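Local coordinates for thiosulfate reductase (Thermus thermophilus, PDB 2VPZ), which probably acts as a molybdenum-dependent oxidoreductase, holding a [4Fe-4S] cluster and two molybdopterin guanine dinucleotide cofactors, at residues L261-H266 and Q310-V315; E178-W183 and Y342-L347; H266-E271 and N351-N356. All coordinates share one frame; numbering follows the deposited sequence.

How the contacts relate
From the N terminus, the first of the helices involved is 168-184, and contact 2 closes the longest loop, joining 178-183 to 342-347 across 158 intervening residues. Contact 1, between 261-266 and 310-315, is nested inside that loop and spans 43 residues. Contact 3, between 266-271 and 351-356, crosses both: its first segment lies inside the loops of contacts 1 and 2, sharing His-266 with the former, and its second lies beyond them. The centres of contacts 1 and 3 are about 10 Å apart; contacts 2 and 3 share helix 341-354. Leu-261 CD1 lies 3.6 Å from Arg-343 CG. The three contacts thus tie helices 168-184, 257-270, 309-320 and 341-354 together.

Contact 1: L261-H266 and Q310-V315; sequences LLAWIH and QVIREV
The indole of Trp-264 reaches helix 309-320 with its pyrrole edge, where the carbonyl oxygen of Ile-312 lies near the ring plane. Trp-264 NE1 is 2.8 Å from Ile-312 O, but the N-H...O angle of 121° marks the hydrogen bond as weak and bent. Ile-312 crosses the indole at about a right angle and sets its CG2 branch 3.5 Å from Trp-264 CD1. That branch is placed by a first torsion of -58°, which turns CG2 anti to the backbone N; the same Ile-312 CG2 also meets Ala-263 CB at 4.2 Å. At the benzo end of the indole, Val-315 comes in at a slant, CG1 standing 3.3 Å from Trp-264 CZ2. A leucine in place of Trp-264 would probably leave the Ile-312 carbonyl without its indole N-H and open a gap beside Val-315. The axes of the two short segments approach to 9.6 Å, with a crossing angle of -57°. Helix 298-305 adds Ala-301 against both Ala-263 and Ile-312, while strand 202-206, in the four-stranded parallel sheet, meets the pair through Val-204 on Trp-264 and Tyr-202 on Val-315.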
ATOM      1  N   LEU A 261      32.170 -17.511 -14.495  1.00 46.49           N
ATOM      2  CA  LEU A 261      31.716 -18.605 -15.368  1.00 47.45           C
ATOM      3  C   LEU A 261      32.553 -19.906 -15.119  1.00 48.70           C
ATOM      4  O   LEU A 261      31.976 -20.976 -14.971  1.00 49.35           O
ATOM      5  CB  LEU A 261      31.717 -18.184 -16.855  1.00 46.93           C
ATOM      6  CG  LEU A 261      30.588 -17.191 -17.222  1.00 45.76           C
ATOM      7  CD1 LEU A 261      30.944 -16.387 -18.490  1.00 44.76           C
ATOM      8  CD2 LEU A 261      29.252 -17.940 -17.388  1.00 44.81           C
ATOM      9  N   LEU A 262      33.882 -19.812 -15.047  1.00 49.11           N
ATOM     10  CA  LEU A 262      34.738 -20.991 -14.765  1.00 49.34           C
ATOM     11  C   LEU A 262      34.403 -21.678 -13.407  1.00 49.78           C
ATOM     12  O   LEU A 262      34.389 -22.914 -13.317  1.00 49.44           O
ATOM     13  CB  LEU A 262      36.247 -20.636 -14.797  1.00 47.79           C
ATOM     14  CG  LEU A 262      36.848 -20.186 -16.139  1.00 46.94           C
ATOM     15  CD1 LEU A 262      38.289 -19.713 -15.943  1.00 46.08           C
ATOM     16  CD2 LEU A 262      36.788 -21.324 -17.172  1.00 46.69           C
ATOM     17  N   ALA A 263      34.137 -20.880 -12.369  1.00 50.78           N
ATOM     18  CA  ALA A 263      33.785 -21.389 -11.026  1.00 50.56           C
ATOM     19  C   ALA A 263      32.378 -22.033 -10.978  1.00 51.37           C
ATOM     20  O   ALA A 263      32.086 -22.846 -10.097  1.00 51.88           O
ATOM     21  CB  ALA A 263      33.914 -20.272  -9.936  1.00 50.20           C
ATOM     22  N   TRP A 264      31.500 -21.657 -11.899  1.00 51.39           N
ATOM     23  CA  TRP A 264      30.181 -22.275 -11.984  1.00 51.52           C
ATOM     24  C   TRP A 264      30.364 -23.610 -12.740  1.00 52.31           C
ATOM     25  O   TRP A 264      29.717 -24.611 -12.415  1.00 52.64           O
ATOM     26  CB  TRP A 264      29.152 -21.389 -12.703  1.00 49.78           C
ATOM     27  CG  TRP A 264      28.503 -20.310 -11.848  1.00 47.21           C
ATOM     28  CD1 TRP A 264      28.490 -20.228 -10.475  1.00 46.70           C
ATOM     29  CD2 TRP A 264      27.768 -19.165 -12.316  1.00 46.21           C
ATOM     30  NE1 TRP A 264      27.802 -19.105 -10.075  1.00 45.88           N
ATOM     31  CE2 TRP A 264      27.347 -18.437 -11.179  1.00 45.30           C
ATOM     32  CE3 TRP A 264      27.425 -18.688 -13.591  1.00 44.37           C
ATOM     33  CZ2 TRP A 264      26.594 -17.243 -11.279  1.00 44.23           C
ATOM     34  CZ3 TRP A 264      26.676 -17.505 -13.701  1.00 44.39           C
ATOM     35  CH2 TRP A 264      26.271 -16.797 -12.544  1.00 43.30           C
ATOM     36  N   ILE A 265      31.230 -23.617 -13.752  1.00 52.78           N
ATOM     37  CA  ILE A 265      31.541 -24.828 -14.542  1.00 53.10           C
ATOM     38  C   ILE A 265      32.096 -25.850 -13.518  1.00 53.91           C
ATOM     39  O   ILE A 265      31.682 -27.012 -13.480  1.00 54.50           O
ATOM     40  CB  ILE A 265      32.620 -24.545 -15.706  1.00 52.76           C
ATOM     41  CG1 ILE A 265      31.941 -24.003 -16.980  1.00 50.59           C
ATOM     42  CG2 ILE A 265      33.409 -25.837 -16.009  1.00 53.15           C
ATOM     43  CD1 ILE A 265      32.911 -23.268 -17.957  1.00 48.70           C
ATOM     44  N   HIS A 266      33.019 -25.391 -12.678  1.00 54.71           N
ATOM     45  CA  HIS A 266      33.593 -26.208 -11.602  1.00 55.23           C
ATOM     46  C   HIS A 266      32.512 -26.775 -10.640  1.00 55.48           C
ATOM     47  O   HIS A 266      32.554 -27.958 -10.300  1.00 55.82           O
ATOM     48  CB  HIS A 266      34.630 -25.409 -10.751  1.00 56.00           C
ATOM     49  CG  HIS A 266      35.160 -26.108  -9.546  1.00 57.89           C
ATOM     50  ND1 HIS A 266      36.495 -26.378  -9.375  1.00 58.01           N
ATOM     51  CD2 HIS A 266      34.550 -26.574  -8.457  1.00 57.79           C
ATOM     52  CE1 HIS A 266      36.683 -26.999  -8.232  1.00 57.62           C
ATOM     53  NE2 HIS A 266      35.508 -27.129  -7.654  1.00 57.48           N
ATOM     54  N   GLN A 310      29.580 -18.164  -1.220  1.00 52.51           N
ATOM     55  CA  GLN A 310      28.278 -18.834  -0.943  1.00 54.18           C
ATOM     56  C   GLN A 310      27.303 -18.514  -2.096  1.00 54.14           C
ATOM     57  O   GLN A 310      26.656 -19.419  -2.667  1.00 53.08           O
ATOM     58  CB  GLN A 310      27.686 -18.413   0.422  1.00 56.46           C
ATOM     59  CG  GLN A 310      26.317 -19.070   0.816  1.00 61.12           C
ATOM     60  CD  GLN A 310      26.360 -20.597   1.067  1.00 64.50           C
ATOM     61  OE1 GLN A 310      26.743 -21.382   0.184  1.00 66.74           O
ATOM     62  NE2 GLN A 310      25.950 -21.018   2.275  1.00 66.26           N
ATOM     63  N   VAL A 311      27.215 -17.229  -2.437  1.00 54.09           N
ATOM     64  CA  VAL A 311      26.403 -16.761  -3.555  1.00 52.67           C
ATOM     65  C   VAL A 311      26.848 -17.495  -4.851  1.00 52.28           C
ATOM     66  O   VAL A 311      25.994 -18.019  -5.559  1.00 52.52           O
ATOM     67  CB  VAL A 311      26.522 -15.210  -3.725  1.00 52.30           C
ATOM     68  CG1 VAL A 311      25.777 -14.739  -5.000  1.00 51.68           C
ATOM     69  CG2 VAL A 311      25.966 -14.518  -2.484  1.00 52.21           C
ATOM     70  N   ILE A 312      28.147 -17.587  -5.159  1.00 51.92           N
ATOM     71  CA  ILE A 312      28.577 -18.303  -6.387  1.00 52.01           C
ATOM     72  C   ILE A 312      28.082 -19.774  -6.460  1.00 52.89           C
ATOM     73  O   ILE A 312      27.638 -20.251  -7.516  1.00 52.88           O
ATOM     74  CB  ILE A 312      30.132 -18.234  -6.596  1.00 50.43           C
ATOM     75  CG1 ILE A 312      30.559 -16.758  -6.677  1.00 49.68           C
ATOM     76  CG2 ILE A 312      30.533 -19.102  -7.829  1.00 49.17           C
ATOM     77  CD1 ILE A 312      32.038 -16.446  -6.923  1.00 46.28           C
ATOM     78  N   ARG A 313      28.147 -20.458  -5.322  1.00 53.48           N
ATOM     79  CA  ARG A 313      27.666 -21.832  -5.121  1.00 54.90           C
ATOM     80  C   ARG A 313      26.140 -21.974  -5.263  1.00 55.14           C
ATOM     81  O   ARG A 313      25.647 -22.821  -6.024  1.00 55.84           O
ATOM     82  CB  ARG A 313      28.052 -22.347  -3.741  1.00 56.19           C
ATOM     83  CG  ARG A 313      29.227 -23.233  -3.792  1.00 57.02           C
ATOM     84  CD  ARG A 313      29.526 -23.991  -2.536  1.00 57.46           C
ATOM     85  NE  ARG A 313      30.951 -24.206  -2.594  1.00 57.97           N
ATOM     86  CZ  ARG A 313      31.848 -23.428  -2.014  1.00 58.46           C
ATOM     87  NH1 ARG A 313      31.457 -22.391  -1.286  1.00 58.29           N
ATOM     88  NH2 ARG A 313      33.136 -23.636  -2.250  1.00 58.90           N
ATOM     89  N   GLU A 314      25.411 -21.172  -4.491  1.00 55.30           N
ATOM     90  CA  GLU A 314      23.940 -21.134  -4.506  1.00 56.42           C
ATOM     91  C   GLU A 314      23.401 -20.900  -5.932  1.00 56.57           C
ATOM     92  O   GLU A 314      22.479 -21.599  -6.367  1.00 57.29           O
ATOM     93  CB  GLU A 314      23.407 -20.043  -3.562  1.00 58.01           C
ATOM     94  CG  GLU A 314      23.034 -20.494  -2.141  1.00 61.27           C
ATOM     95  CD  GLU A 314      22.834 -19.335  -1.125  1.00 63.69           C
ATOM     96  OE1 GLU A 314      22.223 -18.291  -1.476  1.00 64.39           O
ATOM     97  OE2 GLU A 314      23.286 -19.500   0.034  1.00 64.58           O
ATOM     98  N   VAL A 315      23.949 -19.935  -6.663  1.00 54.48           N
ATOM     99  CA  VAL A 315      23.476 -19.712  -8.027  1.00 53.03           C
ATOM    100  C   VAL A 315      23.674 -20.950  -8.933  1.00 52.96           C
ATOM    101  O   VAL A 315      22.758 -21.293  -9.672  1.00 53.30           O
ATOM    102  CB  VAL A 315      24.105 -18.415  -8.670  1.00 52.77           C
ATOM    103  CG1 VAL A 315      23.696 -18.280 -10.171  1.00 50.65           C
ATOM    104  CG2 VAL A 315      23.630 -17.195  -7.887  1.00 51.22           C
TER

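Contact 2: E178-W183 and Y342-L347; sequences EVASQW and YRVMAL
Ala-180 points its methyl group at helix 341-354 and meets two side chains there, which makes this the close part of the contact. Ala-180 CB is 3.8 Å from CG of Met-345 and 3.9 Å from CB of Val-344, so one methyl touches two consecutive residues of the facing helix. The backbones are correspondingly near: the CA atoms of Ala-180 and Met-345 are 5.2 Å apart, and the segment axes approach to 8.6 Å. The crossing angle is -45°. In Val-344, the CG1 branch, anti to the backbone N, also reaches the Ala-180 methyl.

One turn further along helix 168-184 the fit is looser. With CG beside the backbone N (chi1 -80°) and the second torsion extended, Met-345 carries its sulfur past Ala-180, and Met-345 SD is 4.4 Å from CE3 of Trp-183. Measured to the centroid of the six-membered ring of Trp-183, the Met-345 sulfur stands 5.3 Å away and 57° off the normal, an oblique approach. No hydrogen bond crosses between the segments, and the four touching residues are all buried, so the looseness is one of spacing and not of solvent access. Around this end the indole of Trp-183 stacks with Tyr-593, and Leu-605 packs on Met-345.

The arrangement is helix-helix packing with a Met-aromatic contact at its margin, within the molybdopterin oxidoreductase family region. The Val-344 side chain is about 10 Å from a bound pterin dinucleotide and about 13 Å from the molybdenum, which leaves the contact outside the cofactor site.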
ATOM      1  N   GLU A 178      29.788 -15.215 -32.166  1.00 44.12           N
ATOM      2  CA  GLU A 178      29.533 -15.971 -33.403  1.00 44.71           C
ATOM      3  C   GLU A 178      30.621 -17.033 -33.638  1.00 44.88           C
ATOM      4  O   GLU A 178      30.338 -18.153 -34.084  1.00 45.14           O
ATOM      5  CB  GLU A 178      29.400 -15.050 -34.635  1.00 45.78           C
ATOM      6  CG  GLU A 178      28.142 -14.148 -34.648  1.00 48.40           C
ATOM      7  CD  GLU A 178      26.845 -14.883 -34.273  1.00 50.66           C
ATOM      8  OE1 GLU A 178      26.014 -14.299 -33.525  1.00 52.46           O
ATOM      9  OE2 GLU A 178      26.650 -16.039 -34.731  1.00 51.93           O
ATOM     10  N   VAL A 179      31.858 -16.654 -33.329  1.00 44.12           N
ATOM     11  CA  VAL A 179      33.040 -17.511 -33.445  1.00 42.48           C
ATOM     12  C   VAL A 179      32.905 -18.631 -32.376  1.00 43.36           C
ATOM     13  O   VAL A 179      32.980 -19.822 -32.718  1.00 43.19           O
ATOM     14  CB  VAL A 179      34.360 -16.693 -33.223  1.00 41.19           C
ATOM     15  CG1 VAL A 179      35.567 -17.631 -33.174  1.00 40.49           C
ATOM     16  CG2 VAL A 179      34.523 -15.637 -34.345  1.00 40.30           C
ATOM     17  N   ALA A 180      32.701 -18.253 -31.109  1.00 42.95           N
ATOM     18  CA  ALA A 180      32.512 -19.206 -30.005  1.00 43.71           C
ATOM     19  C   ALA A 180      31.437 -20.260 -30.385  1.00 45.13           C
ATOM     20  O   ALA A 180      31.653 -21.470 -30.229  1.00 46.04           O
ATOM     21  CB  ALA A 180      32.089 -18.454 -28.688  1.00 43.10           C
ATOM     22  N   SER A 181      30.301 -19.788 -30.898  1.00 44.35           N
ATOM     23  CA  SER A 181      29.187 -20.629 -31.346  1.00 45.67           C
ATOM     24  C   SER A 181      29.537 -21.541 -32.564  1.00 46.97           C
ATOM     25  O   SER A 181      29.120 -22.705 -32.609  1.00 46.95           O
ATOM     26  CB  SER A 181      27.946 -19.763 -31.662  1.00 45.40           C
ATOM     27  OG  SER A 181      26.774 -20.515 -31.884  1.00 42.85           O
ATOM     28  N   GLN A 182      30.282 -21.045 -33.551  1.00 48.18           N
ATOM     29  CA  GLN A 182      30.643 -21.870 -34.714  1.00 50.14           C
ATOM     30  C   GLN A 182      31.530 -23.069 -34.301  1.00 51.37           C
ATOM     31  O   GLN A 182      31.331 -24.191 -34.773  1.00 52.17           O
ATOM     32  CB  GLN A 182      31.304 -21.031 -35.833  1.00 50.68           C
ATOM     33  CG  GLN A 182      30.300 -20.297 -36.746  1.00 52.13           C
ATOM     34  CD  GLN A 182      29.361 -21.251 -37.506  1.00 53.95           C
ATOM     35  OE1 GLN A 182      29.588 -22.468 -37.547  1.00 56.13           O
ATOM     36  NE2 GLN A 182      28.315 -20.698 -38.127  1.00 53.45           N
ATOM     37  N   TRP A 183      32.464 -22.826 -33.379  1.00 51.87           N
ATOM     38  CA  TRP A 183      33.377 -23.835 -32.816  1.00 51.58           C
ATOM     39  C   TRP A 183      32.693 -24.852 -31.871  1.00 52.82           C
ATOM     40  O   TRP A 183      32.974 -26.061 -31.917  1.00 54.97           O
ATOM     41  CB  TRP A 183      34.516 -23.168 -32.023  1.00 48.89           C
ATOM     42  CG  TRP A 183      35.549 -22.291 -32.759  1.00 45.95           C
ATOM     43  CD1 TRP A 183      35.510 -21.830 -34.065  1.00 45.06           C
ATOM     44  CD2 TRP A 183      36.762 -21.767 -32.192  1.00 44.39           C
ATOM     45  NE1 TRP A 183      36.628 -21.058 -34.323  1.00 44.61           N
ATOM     46  CE2 TRP A 183      37.411 -21.008 -33.196  1.00 44.91           C
ATOM     47  CE3 TRP A 183      37.367 -21.877 -30.926  1.00 43.25           C
ATOM     48  CZ2 TRP A 183      38.644 -20.348 -32.965  1.00 44.09           C
ATOM     49  CZ3 TRP A 183      38.589 -21.228 -30.688  1.00 42.61           C
ATOM     50  CH2 TRP A 183      39.212 -20.474 -31.713  1.00 42.67           C
ATOM     51  N   TYR A 342      36.634 -16.169 -25.218  1.00 46.13           N
ATOM     52  CA  TYR A 342      36.737 -17.061 -24.063  1.00 46.04           C
ATOM     53  C   TYR A 342      35.512 -16.933 -23.135  1.00 45.62           C
ATOM     54  O   TYR A 342      34.919 -17.951 -22.756  1.00 45.02           O
ATOM     55  CB  TYR A 342      38.015 -16.785 -23.273  1.00 48.19           C
ATOM     56  CG  TYR A 342      39.254 -17.382 -23.901  1.00 51.75           C
ATOM     57  CD1 TYR A 342      40.502 -16.790 -23.721  1.00 53.31           C
ATOM     58  CD2 TYR A 342      39.183 -18.569 -24.653  1.00 51.52           C
ATOM     59  CE1 TYR A 342      41.664 -17.355 -24.265  1.00 54.18           C
ATOM     60  CE2 TYR A 342      40.346 -19.151 -25.208  1.00 53.51           C
ATOM     61  CZ  TYR A 342      41.590 -18.534 -25.007  1.00 54.55           C
ATOM     62  OH  TYR A 342      42.762 -19.065 -25.513  1.00 54.86           O
ATOM     63  N   ARG A 343      35.122 -15.714 -22.764  1.00 44.31           N
ATOM     64  CA  ARG A 343      33.947 -15.563 -21.901  1.00 44.11           C
ATOM     65  C   ARG A 343      32.713 -16.235 -22.548  1.00 44.66           C
ATOM     66  O   ARG A 343      32.023 -17.016 -21.888  1.00 44.17           O
ATOM     67  CB  ARG A 343      33.620 -14.092 -21.546  1.00 43.59           C
ATOM     68  CG  ARG A 343      32.290 -13.913 -20.757  1.00 41.93           C
ATOM     69  CD  ARG A 343      31.868 -12.442 -20.609  1.00 39.58           C
ATOM     70  NE  ARG A 343      31.550 -11.800 -21.883  1.00 39.78           N
ATOM     71  CZ  ARG A 343      32.385 -11.066 -22.618  1.00 39.17           C
ATOM     72  NH1 ARG A 343      33.626 -10.865 -22.208  1.00 39.03           N
ATOM     73  NH2 ARG A 343      31.983 -10.526 -23.772  1.00 37.78           N
ATOM     74  N   VAL A 344      32.437 -15.981 -23.823  1.00 44.10           N
ATOM     75  CA  VAL A 344      31.280 -16.627 -24.450  1.00 44.18           C
ATOM     76  C   VAL A 344      31.398 -18.178 -24.487  1.00 44.33           C
ATOM     77  O   VAL A 344      30.429 -18.875 -24.176  1.00 43.41           O
ATOM     78  CB  VAL A 344      30.961 -16.059 -25.892  1.00 44.66           C
ATOM     79  CG1 VAL A 344      29.585 -16.589 -26.370  1.00 42.65           C
ATOM     80  CG2 VAL A 344      30.980 -14.499 -25.895  1.00 44.34           C
ATOM     81  N   MET A 345      32.565 -18.721 -24.838  1.00 45.56           N
ATOM     82  CA  MET A 345      32.768 -20.183 -24.868  1.00 46.56           C
ATOM     83  C   MET A 345      32.341 -20.826 -23.512  1.00 46.84           C
ATOM     84  O   MET A 345      31.596 -21.826 -23.487  1.00 46.47           O
ATOM     85  CB  MET A 345      34.239 -20.533 -25.200  1.00 47.37           C
ATOM     86  CG  MET A 345      34.623 -20.468 -26.684  1.00 49.19           C
ATOM     87  SD  MET A 345      36.418 -20.370 -26.921  1.00 52.70           S
ATOM     88  CE  MET A 345      36.972 -21.757 -25.940  1.00 50.90           C
ATOM     89  N   ALA A 346      32.798 -20.224 -22.409  1.00 45.31           N
ATOM     90  CA  ALA A 346      32.504 -20.636 -21.026  1.00 45.18           C
ATOM     91  C   ALA A 346      31.005 -20.608 -20.653  1.00 45.02           C
ATOM     92  O   ALA A 346      30.518 -21.477 -19.912  1.00 44.65           O
ATOM     93  CB  ALA A 346      33.296 -19.755 -20.022  1.00 44.54           C
ATOM     94  N   LEU A 347      30.304 -19.586 -21.146  1.00 45.08           N
ATOM     95  CA  LEU A 347      28.858 -19.378 -20.953  1.00 45.36           C
ATOM     96  C   LEU A 347      28.101 -20.488 -21.702  1.00 45.36           C
ATOM     97  O   LEU A 347      27.070 -20.981 -21.222  1.00 44.56           O
ATOM     98  CB  LEU A 347      28.406 -17.995 -21.480  1.00 45.86           C
ATOM     99  CG  LEU A 347      26.926 -17.542 -21.503  1.00 47.27           C
ATOM    100  CD1 LEU A 347      26.831 -16.034 -21.198  1.00 48.10           C
ATOM    101  CD2 LEU A 347      26.272 -17.845 -22.859  1.00 46.64           C
TER

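Contact 3: H266-E271 and N351-N356; sequences HVLIYE and NVLLGN
Leu-353 lays its CD1 methyl against Leu-268 and Ile-269, two neighbours near the end of helix 257-270. Leu-353 CD1 is 3.9 Å from CG1 of Ile-269 and 4.2 Å from CB of Leu-268. Ile-269 and Leu-353 cross at about a right angle, so the Ile-269 chain meets the leucine branch transversely. A first torsion of -76° puts Ile-269 CG1 beside the backbone N, and from there Ile-269 CD1 lies 4.2 Å from Leu-353 CD1. No hydrogen bond joins the two segments; the evidence for the contact is this small apolar cluster, and the two segments together bury 185 Å². Ala-320 of helix 309-320 touches Leu-268, and Leu-289 of helix 287-292 touches Ile-269.

At Gly-355 the chain departs from helical geometry. Asn-356 ND2 gives OD1 of Asn-351 a hydrogen bond of 3.0 Å, lying in the carbonyl plane on a lone pair, with an N-H...O angle of 158°. This links the side chains before and after the turn. Gly-355 has positive phi, 73°, and Gly-355 N bonds to Val-352 O at 2.8 Å, while a weak bond runs from Asn-356 N to Asn-351 O: together they form a Schellman motif, a characteristic C-terminal cap of a helix.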
ATOM      1  N   HIS A 266      33.019 -25.391 -12.678  1.00 54.71           N
ATOM      2  CA  HIS A 266      33.593 -26.208 -11.602  1.00 55.23           C
ATOM      3  C   HIS A 266      32.512 -26.775 -10.640  1.00 55.48           C
ATOM      4  O   HIS A 266      32.554 -27.958 -10.300  1.00 55.82           O
ATOM      5  CB  HIS A 266      34.630 -25.409 -10.751  1.00 56.00           C
ATOM      6  CG  HIS A 266      35.160 -26.108  -9.546  1.00 57.89           C
ATOM      7  ND1 HIS A 266      36.495 -26.378  -9.375  1.00 58.01           N
ATOM      8  CD2 HIS A 266      34.550 -26.574  -8.457  1.00 57.79           C
ATOM      9  CE1 HIS A 266      36.683 -26.999  -8.232  1.00 57.62           C
ATOM     10  NE2 HIS A 266      35.508 -27.129  -7.654  1.00 57.48           N
ATOM     11  N   VAL A 267      31.556 -25.958 -10.187  1.00 55.60           N
ATOM     12  CA  VAL A 267      30.531 -26.465  -9.262  1.00 54.44           C
ATOM     13  C   VAL A 267      29.584 -27.532  -9.881  1.00 55.41           C
ATOM     14  O   VAL A 267      29.244 -28.503  -9.221  1.00 55.80           O
ATOM     15  CB  VAL A 267      29.675 -25.313  -8.568  1.00 52.97           C
ATOM     16  CG1 VAL A 267      28.586 -25.924  -7.654  1.00 51.86           C
ATOM     17  CG2 VAL A 267      30.598 -24.389  -7.741  1.00 52.25           C
ATOM     18  N   LEU A 268      29.192 -27.380 -11.146  1.00 56.28           N
ATOM     19  CA  LEU A 268      28.326 -28.361 -11.830  1.00 58.19           C
ATOM     20  C   LEU A 268      29.078 -29.680 -12.163  1.00 60.07           C
ATOM     21  O   LEU A 268      28.469 -30.760 -12.207  1.00 60.50           O
ATOM     22  CB  LEU A 268      27.682 -27.765 -13.110  1.00 57.43           C
ATOM     23  CG  LEU A 268      26.961 -26.401 -13.063  1.00 55.74           C
ATOM     24  CD1 LEU A 268      26.737 -25.855 -14.495  1.00 55.41           C
ATOM     25  CD2 LEU A 268      25.631 -26.519 -12.292  1.00 54.75           C
ATOM     26  N   ILE A 269      30.384 -29.605 -12.421  1.00 61.32           N
ATOM     27  CA  ILE A 269      31.180 -30.801 -12.705  1.00 61.84           C
ATOM     28  C   ILE A 269      31.595 -31.508 -11.384  1.00 62.45           C
ATOM     29  O   ILE A 269      31.311 -32.693 -11.197  1.00 63.17           O
ATOM     30  CB  ILE A 269      32.491 -30.469 -13.592  1.00 61.87           C
ATOM     31  CG1 ILE A 269      32.114 -30.234 -15.056  1.00 61.38           C
ATOM     32  CG2 ILE A 269      33.516 -31.626 -13.486  1.00 61.73           C
ATOM     33  CD1 ILE A 269      33.240 -29.634 -15.942  1.00 61.41           C
ATOM     34  N   TYR A 270      32.200 -30.773 -10.452  1.00 63.15           N
ATOM     35  CA  TYR A 270      32.664 -31.323  -9.166  1.00 63.69           C
ATOM     36  C   TYR A 270      31.647 -31.664  -8.067  1.00 63.60           C
ATOM     37  O   TYR A 270      31.940 -32.446  -7.168  1.00 64.12           O
ATOM     38  CB  TYR A 270      33.799 -30.474  -8.575  1.00 65.13           C
ATOM     39  CG  TYR A 270      35.135 -30.682  -9.258  1.00 67.18           C
ATOM     40  CD1 TYR A 270      35.318 -30.298 -10.591  1.00 68.16           C
ATOM     41  CD2 TYR A 270      36.212 -31.283  -8.591  1.00 68.02           C
ATOM     42  CE1 TYR A 270      36.536 -30.506 -11.257  1.00 69.19           C
ATOM     43  CE2 TYR A 270      37.441 -31.498  -9.244  1.00 68.82           C
ATOM     44  CZ  TYR A 270      37.595 -31.106 -10.580  1.00 69.52           C
ATOM     45  OH  TYR A 270      38.783 -31.309 -11.240  1.00 70.91           O
ATOM     46  N   GLU A 271      30.469 -31.047  -8.100  1.00 63.40           N
ATOM     47  CA  GLU A 271      29.461 -31.385  -7.117  1.00 63.58           C
ATOM     48  C   GLU A 271      28.534 -32.391  -7.767  1.00 64.37           C
ATOM     49  O   GLU A 271      27.528 -32.817  -7.189  1.00 64.09           O
ATOM     50  CB  GLU A 271      28.689 -30.185  -6.598  1.00 63.25           C
ATOM     51  CG  GLU A 271      29.337 -29.480  -5.427  1.00 62.88           C
ATOM     52  CD  GLU A 271      28.421 -28.450  -4.808  1.00 63.62           C
ATOM     53  OE1 GLU A 271      27.207 -28.532  -5.091  1.00 63.96           O
ATOM     54  OE2 GLU A 271      28.901 -27.581  -4.052  1.00 63.84           O
ATOM     55  N   ASN A 351      25.687 -23.910 -20.470  1.00 48.64           N
ATOM     56  CA  ASN A 351      24.396 -24.251 -21.086  1.00 49.08           C
ATOM     57  C   ASN A 351      24.374 -25.735 -21.515  1.00 49.56           C
ATOM     58  O   ASN A 351      23.362 -26.435 -21.334  1.00 49.08           O
ATOM     59  CB  ASN A 351      24.065 -23.312 -22.265  1.00 49.59           C
ATOM     60  CG  ASN A 351      23.608 -21.934 -21.809  1.00 48.80           C
ATOM     61  OD1 ASN A 351      22.586 -21.808 -21.144  1.00 49.46           O
ATOM     62  ND2 ASN A 351      24.376 -20.902 -22.146  1.00 48.89           N
ATOM     63  N   VAL A 352      25.488 -26.204 -22.066  1.00 49.25           N
ATOM     64  CA  VAL A 352      25.649 -27.595 -22.486  1.00 49.29           C
ATOM     65  C   VAL A 352      25.545 -28.540 -21.260  1.00 48.96           C
ATOM     66  O   VAL A 352      24.765 -29.502 -21.285  1.00 48.86           O
ATOM     67  CB  VAL A 352      27.016 -27.785 -23.252  1.00 48.64           C
ATOM     68  CG1 VAL A 352      27.456 -29.246 -23.241  1.00 50.01           C
ATOM     69  CG2 VAL A 352      26.862 -27.318 -24.697  1.00 49.46           C
ATOM     70  N   LEU A 353      26.292 -28.235 -20.192  1.00 49.19           N
ATOM     71  CA  LEU A 353      26.310 -28.987 -18.915  1.00 49.22           C
ATOM     72  C   LEU A 353      24.919 -29.068 -18.234  1.00 49.91           C
ATOM     73  O   LEU A 353      24.667 -29.940 -17.386  1.00 50.25           O
ATOM     74  CB  LEU A 353      27.327 -28.373 -17.912  1.00 48.47           C
ATOM     75  CG  LEU A 353      28.855 -28.490 -18.086  1.00 49.12           C
ATOM     76  CD1 LEU A 353      29.551 -27.950 -16.834  1.00 48.27           C
ATOM     77  CD2 LEU A 353      29.292 -29.951 -18.306  1.00 47.48           C
ATOM     78  N   LEU A 354      24.033 -28.144 -18.592  1.00 49.90           N
ATOM     79  CA  LEU A 354      22.680 -28.100 -18.057  1.00 48.96           C
ATOM     80  C   LEU A 354      21.711 -28.919 -18.956  1.00 49.12           C
ATOM     81  O   LEU A 354      20.595 -29.229 -18.539  1.00 50.06           O
ATOM     82  CB  LEU A 354      22.194 -26.629 -17.878  1.00 47.89           C
ATOM     83  CG  LEU A 354      22.771 -25.760 -16.736  1.00 47.00           C
ATOM     84  CD1 LEU A 354      22.409 -24.273 -16.979  1.00 46.86           C
ATOM     85  CD2 LEU A 354      22.263 -26.232 -15.345  1.00 44.56           C
ATOM     86  N   GLY A 355      22.168 -29.279 -20.156  1.00 49.84           N
ATOM     87  CA  GLY A 355      21.409 -30.041 -21.144  1.00 50.65           C
ATOM     88  C   GLY A 355      20.294 -29.267 -21.842  1.00 52.21           C
ATOM     89  O   GLY A 355      19.307 -29.861 -22.302  1.00 53.21           O
ATOM     90  N   ASN A 356      20.441 -27.950 -21.966  1.00 51.84           N
ATOM     91  CA  ASN A 356      19.379 -27.130 -22.559  1.00 50.74           C
ATOM     92  C   ASN A 356      19.338 -26.842 -24.060  1.00 51.45           C
ATOM     93  O   ASN A 356      18.318 -26.379 -24.560  1.00 51.74           O
ATOM     94  CB  ASN A 356      19.246 -25.781 -21.797  1.00 49.67           C
ATOM     95  CG  ASN A 356      20.522 -24.893 -21.850  1.00 48.62           C
ATOM     96  OD1 ASN A 356      21.294 -24.923 -22.815  1.00 47.14           O
ATOM     97  ND2 ASN A 356      20.717 -24.078 -20.804  1.00 47.48           N
TER